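Endosialidase (Enterobacteria phage phi92, PDB 4HIZ) cleaves polysialic acid internally as a trimeric phage endosialidase, acting on alpha-2,8 and probably also alpha-2,9 linkages. Local coordinates at residues Leu40-Ile43 against Ser44-Lys47; Glu54-Val57 against Gly58-Leu61. All coordinates share one frame; numbering follows the deposited sequence.

Contact 1: residues Leu40-Ile43 against Ser44-Lys47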
loop_
_atom_site.group_PDB
_atom_site.type_symbol
_atom_site.label_atom_id
_atom_site.label_comp_id
_atom_site.label_asym_id
_atom_site.label_seq_id
_atom_site.Cartn_x
_atom_site.Cartn_y
_atom_site.Cartn_z
ATOM N N LEU A 40 22.041 34.720 3.178
ATOM C CA LEU A 40 20.651 34.320 3.491
ATOM C C LEU A 40 20.445 34.233 4.986
ATOM O O LEU A 40 21.300 33.676 5.685
ATOM C CB LEU A 40 20.237 32.991 2.826
ATOM C CG LEU A 40 20.174 33.082 1.294
ATOM C CD1 LEU A 40 19.832 31.731 0.689
ATOM C CD2 LEU A 40 19.138 34.115 0.851
ATOM N N PRO A 41 19.310 34.767 5.483
ATOM C CA PRO A 41 19.016 34.702 6.912
ATOM C C PRO A 41 18.357 33.360 7.234
ATOM O O PRO A 41 18.338 32.457 6.396
ATOM C CB PRO A 41 18.021 35.843 7.093
ATOM C CG PRO A 41 17.200 35.801 5.818
ATOM C CD PRO A 41 18.244 35.484 4.731
ATOM N N ASP A 42 17.830 33.230 8.439
ATOM C CA ASP A 42 17.130 32.019 8.813
ATOM C C ASP A 42 15.725 32.090 8.198
ATOM O O ASP A 42 14.778 32.546 8.835
ATOM C CB ASP A 42 17.047 31.961 10.334
ATOM C CG ASP A 42 16.588 30.605 10.845
ATOM O OD1 ASP A 42 16.156 29.755 10.032
ATOM O OD2 ASP A 42 16.663 30.405 12.073
ATOM N N ILE A 43 15.601 31.650 6.952
ATOM C CA ILE A 43 14.348 31.792 6.211
ATOM C C ILE A 43 13.130 31.161 6.907
ATOM O O ILE A 43 12.021 31.701 6.847
ATOM C CB ILE A 43 14.558 31.298 4.761
ATOM C CG1 ILE A 43 15.531 32.233 4.052
ATOM C CG2 ILE A 43 13.212 31.281 3.958
ATOM C CD1 ILE A 43 15.985 31.686 2.693
ATOM N N SER A 44 13.341 30.064 7.633
ATOM C CA SER A 44 12.212 29.384 8.258
ATOM C C SER A 44 11.585 30.195 9.404
ATOM O O SER A 44 10.478 29.885 9.848
ATOM C CB SER A 44 12.636 28.004 8.748
ATOM O OG SER A 44 13.661 28.143 9.695
ATOM N N LYS A 45 12.276 31.240 9.862
ATOM C CA LYS A 45 11.753 32.124 10.912
ATOM C C LYS A 45 10.978 33.341 10.367
ATOM O O LYS A 45 10.620 34.260 11.131
ATOM C CB LYS A 45 12.880 32.609 11.823
ATOM C CG LYS A 45 13.625 31.491 12.556
ATOM C CD LYS A 45 12.671 30.533 13.302
ATOM C CE LYS A 45 12.020 31.182 14.519
ATOM N NZ LYS A 45 11.109 30.259 15.313
ATOM N N PHE A 46 10.710 33.352 9.069
ATOM C CA PHE A 46 9.939 34.436 8.466
ATOM C C PHE A 46 8.684 33.850 7.861
ATOM O O PHE A 46 8.678 32.680 7.412
ATOM C CB PHE A 46 10.690 35.061 7.303
ATOM C CG PHE A 46 11.912 35.846 7.693
ATOM C CD1 PHE A 46 13.106 35.195 7.979
ATOM C CD2 PHE A 46 11.874 37.247 7.726
ATOM C CE1 PHE A 46 14.260 35.921 8.300
ATOM C CE2 PHE A 46 13.021 37.999 8.059
ATOM C CZ PHE A 46 14.216 37.337 8.348
ATOM N N LYS A 47 7.630 34.660 7.796
ATOM C CA LYS A 47 6.587 34.381 6.818
ATOM C C LYS A 47 6.366 35.601 5.952
ATOM O O LYS A 47 6.744 36.721 6.315
ATOM C CB LYS A 47 5.259 33.983 7.487
ATOM C CG LYS A 47 4.531 35.123 8.190
ATOM C CD LYS A 47 3.078 34.742 8.507
ATOM C CE LYS A 47 2.388 35.850 9.305
ATOM N NZ LYS A 47 0.992 35.509 9.672
#

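Contact 2: residues Glu54-Val57 against Gly58-Leu61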
loop_
_atom_site.group_PDB
_atom_site.type_symbol
_atom_site.label_atom_id
_atom_site.label_comp_id
_atom_site.label_asym_id
_atom_site.label_seq_id
_atom_site.Cartn_x
_atom_site.Cartn_y
_atom_site.Cartn_z
ATOM N N GLU A 54 22.866 37.589 -3.835
ATOM C CA GLU A 54 23.783 37.207 -4.921
ATOM C C GLU A 54 24.779 36.135 -4.459
ATOM O O GLU A 54 25.922 36.439 -4.076
ATOM C CB GLU A 54 24.545 38.433 -5.445
ATOM C CG GLU A 54 23.620 39.486 -6.057
ATOM C CD GLU A 54 24.336 40.729 -6.570
ATOM O OE1 GLU A 54 25.579 40.720 -6.745
ATOM O OE2 GLU A 54 23.623 41.733 -6.806
ATOM N N ARG A 55 24.346 34.878 -4.521
ATOM C CA ARG A 55 25.240 33.746 -4.263
ATOM C C ARG A 55 26.476 33.860 -5.155
ATOM O O ARG A 55 27.635 33.700 -4.707
ATOM C CB ARG A 55 24.517 32.431 -4.572
ATOM C CG ARG A 55 25.330 31.196 -4.135
ATOM C CD ARG A 55 24.658 29.885 -4.557
ATOM N NE ARG A 55 24.840 29.631 -5.983
ATOM C CZ ARG A 55 25.862 28.966 -6.515
ATOM N NH1 ARG A 55 26.821 28.451 -5.723
ATOM N NH2 ARG A 55 25.927 28.808 -7.846
ATOM N N ILE A 56 26.207 34.179 -6.424
ATOM C CA ILE A 56 27.242 34.456 -7.394
ATOM C C ILE A 56 27.176 35.955 -7.678
ATOM O O ILE A 56 26.109 36.476 -8.016
ATOM C CB ILE A 56 27.006 33.669 -8.698
ATOM C CG1 ILE A 56 26.983 32.157 -8.441
ATOM C CG2 ILE A 56 28.090 34.010 -9.739
ATOM C CD1 ILE A 56 28.267 31.593 -7.760
ATOM N N VAL A 57 28.298 36.657 -7.523
ATOM C CA VAL A 57 28.269 38.111 -7.671
ATOM C C VAL A 57 27.751 38.526 -9.041
ATOM O O VAL A 57 28.164 37.975 -10.057
ATOM C CB VAL A 57 29.657 38.727 -7.434
ATOM C CG1 VAL A 57 29.634 40.215 -7.748
ATOM C CG2 VAL A 57 30.087 38.488 -5.979
ATOM N N GLY A 58 26.819 39.480 -9.058
ATOM C CA GLY A 58 26.269 39.972 -10.309
ATOM C C GLY A 58 25.050 39.198 -10.771
ATOM O O GLY A 58 24.460 39.559 -11.793
ATOM N N GLN A 59 24.684 38.136 -10.047
ATOM C CA GLN A 59 23.523 37.318 -10.420
ATOM C C GLN A 59 22.507 37.186 -9.287
ATOM O O GLN A 59 22.394 36.122 -8.650
ATOM C CB GLN A 59 23.981 35.941 -10.938
ATOM C CG GLN A 59 24.802 36.065 -12.219
ATOM C CD GLN A 59 25.015 34.744 -12.919
ATOM O OE1 GLN A 59 24.045 34.049 -13.242
ATOM N NE2 GLN A 59 26.291 34.396 -13.199
ATOM N N PRO A 60 21.764 38.270 -9.018
ATOM C CA PRO A 60 20.786 38.222 -7.927
ATOM C C PRO A 60 19.617 37.273 -8.254
ATOM O O PRO A 60 19.158 37.159 -9.415
ATOM C CB PRO A 60 20.276 39.667 -7.842
ATOM C CG PRO A 60 20.479 40.228 -9.244
ATOM C CD PRO A 60 21.689 39.525 -9.802
ATOM N N LEU A 61 19.179 36.565 -7.216
ATOM C CA LEU A 61 18.024 35.694 -7.278
ATOM C C LEU A 61 17.266 35.970 -5.992
ATOM O O LEU A 61 17.854 36.459 -5.002
ATOM C CB LEU A 61 18.469 34.224 -7.326
ATOM C CG LEU A 61 19.321 33.868 -8.566
ATOM C CD1 LEU A 61 19.965 32.502 -8.413
ATOM C CD2 LEU A 61 18.393 33.898 -9.819
HETATM O O HOH W 1 23.383 33.884 -7.468
HETATM O O HOH W 2 28.355 36.335 -12.553
#

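Contact 1: residues Leu40-Ile43 against Ser44-Lys47
Asp42 and Ile43 hand their carbonyls to the chain three residues on: Lys45 N bonds to Asp42 O at 3.0 Å and Phe46 N to Ile43 O at 3.1 Å. Asp42, centre of an inverse gamma turn, directs its carboxylate to Ser44. Swung to the side of the carbonyl carbon (chi1 -168°), that carboxylate gives Asp42 OD1 to Ser44 OG, which donates to it over 3.0 Å from the syn side, 34° out of the carboxylate plane. Lys45 runs beside Asp42 in the same direction, and Lys45 CG lies 3.3 Å from Asp42 OD2. The bent lysine chain then carries NZ off to Asp70 of the second subunit, while the carboxylate of Asp42 pairs with Lys523 and accepts from the backbone of His527, both of that subunit. The two backbone bonds, from Lys45 N and Phe46 N, make a short 3-10 turn in the loop joining strands 33-36 and 49-53 of the N-terminal extension. Just past it, the Phe46 ring comes back alongside the turn, edge toward its carbonyls. Phe46 CD1 lies 3.2 Å from Asp42 O, with Ile43 O also near the ring plane, and Phe46 CE1 meets Pro41 CG obliquely at 3.8 Å, the two side chains crossing at about a right angle. Phe51 packs against the same ring edge-to-face, and the buried Ile43 side chain reaches Phe51 and Tyr63.

Contact 2: residues Glu54-Val57 against Gly58-Leu61
Glu54 and Pro60 lie side by side and point the same way, the aliphatic part of the glutamate running along the proline ring. The closest touch is Glu54 CG to Pro60 CA at 3.6 Å, with Pro60 CB only slightly farther off. Beyond CG the glutamate is extended (chi2 179°), which carries the carboxylate to the bend of the chain, OE1 toward Gly58 and OE2 still beside the Pro60 ring. There Gly58 N donates to Glu54 OE1 at 2.9 Å, nearly straight at 169°, although it meets the oxygen from well above the carboxylate plane. This bond holds the third residue of a type II beta turn running from Ile56 to Gln59, closed by Gln59 N to Ile56 O at 3.0 Å. Gly58 takes the positive phi (90°) of that position. Ile56 and Gln59 form the second aligned pair: Ile56 CG2 packs 3.9 Å from Gln59 NE2. Two waters brace the loop. One accepts from Ile56 N and donates to Gln59 O at 2.7 Å; the other takes the amide N-H of Gln59 NE2 and donates to Val57 O, tying the side-chain amide to the turn's backbone. Gln59 OE1 accepts from the backbone of Gly422, and Arg55 forms a salt bridge with Glu421. The turn closes the loop between antiparallel strands 49-53 and 61-64 at the surface, beside the loop carrying Glu421 and Gly422, while Arg55 and Leu61 touch strand 435-442.

From the N terminus, the chain leaves strand 33-36, makes the 3-10 turn of contact 1, and enters strand 49-53; contact 2 then reverses it into strand 61-64. The contacts follow in series, neither nesting nor crossing. Their centres are 19 Å apart, and their nearest atoms, about 6 Å apart, do not touch. Contact 1 closes the connection between the parallel neighbours 33-36 and 49-53, whereas contact 2 closes the antiparallel hairpin that follows. Both join strands of one mixed sheet, which continues through strands 456-460 and 435-442. Their surroundings differ: residues 40-47 meet a second subunit, whereas no other protein chain of the assembly touches residues 54-61.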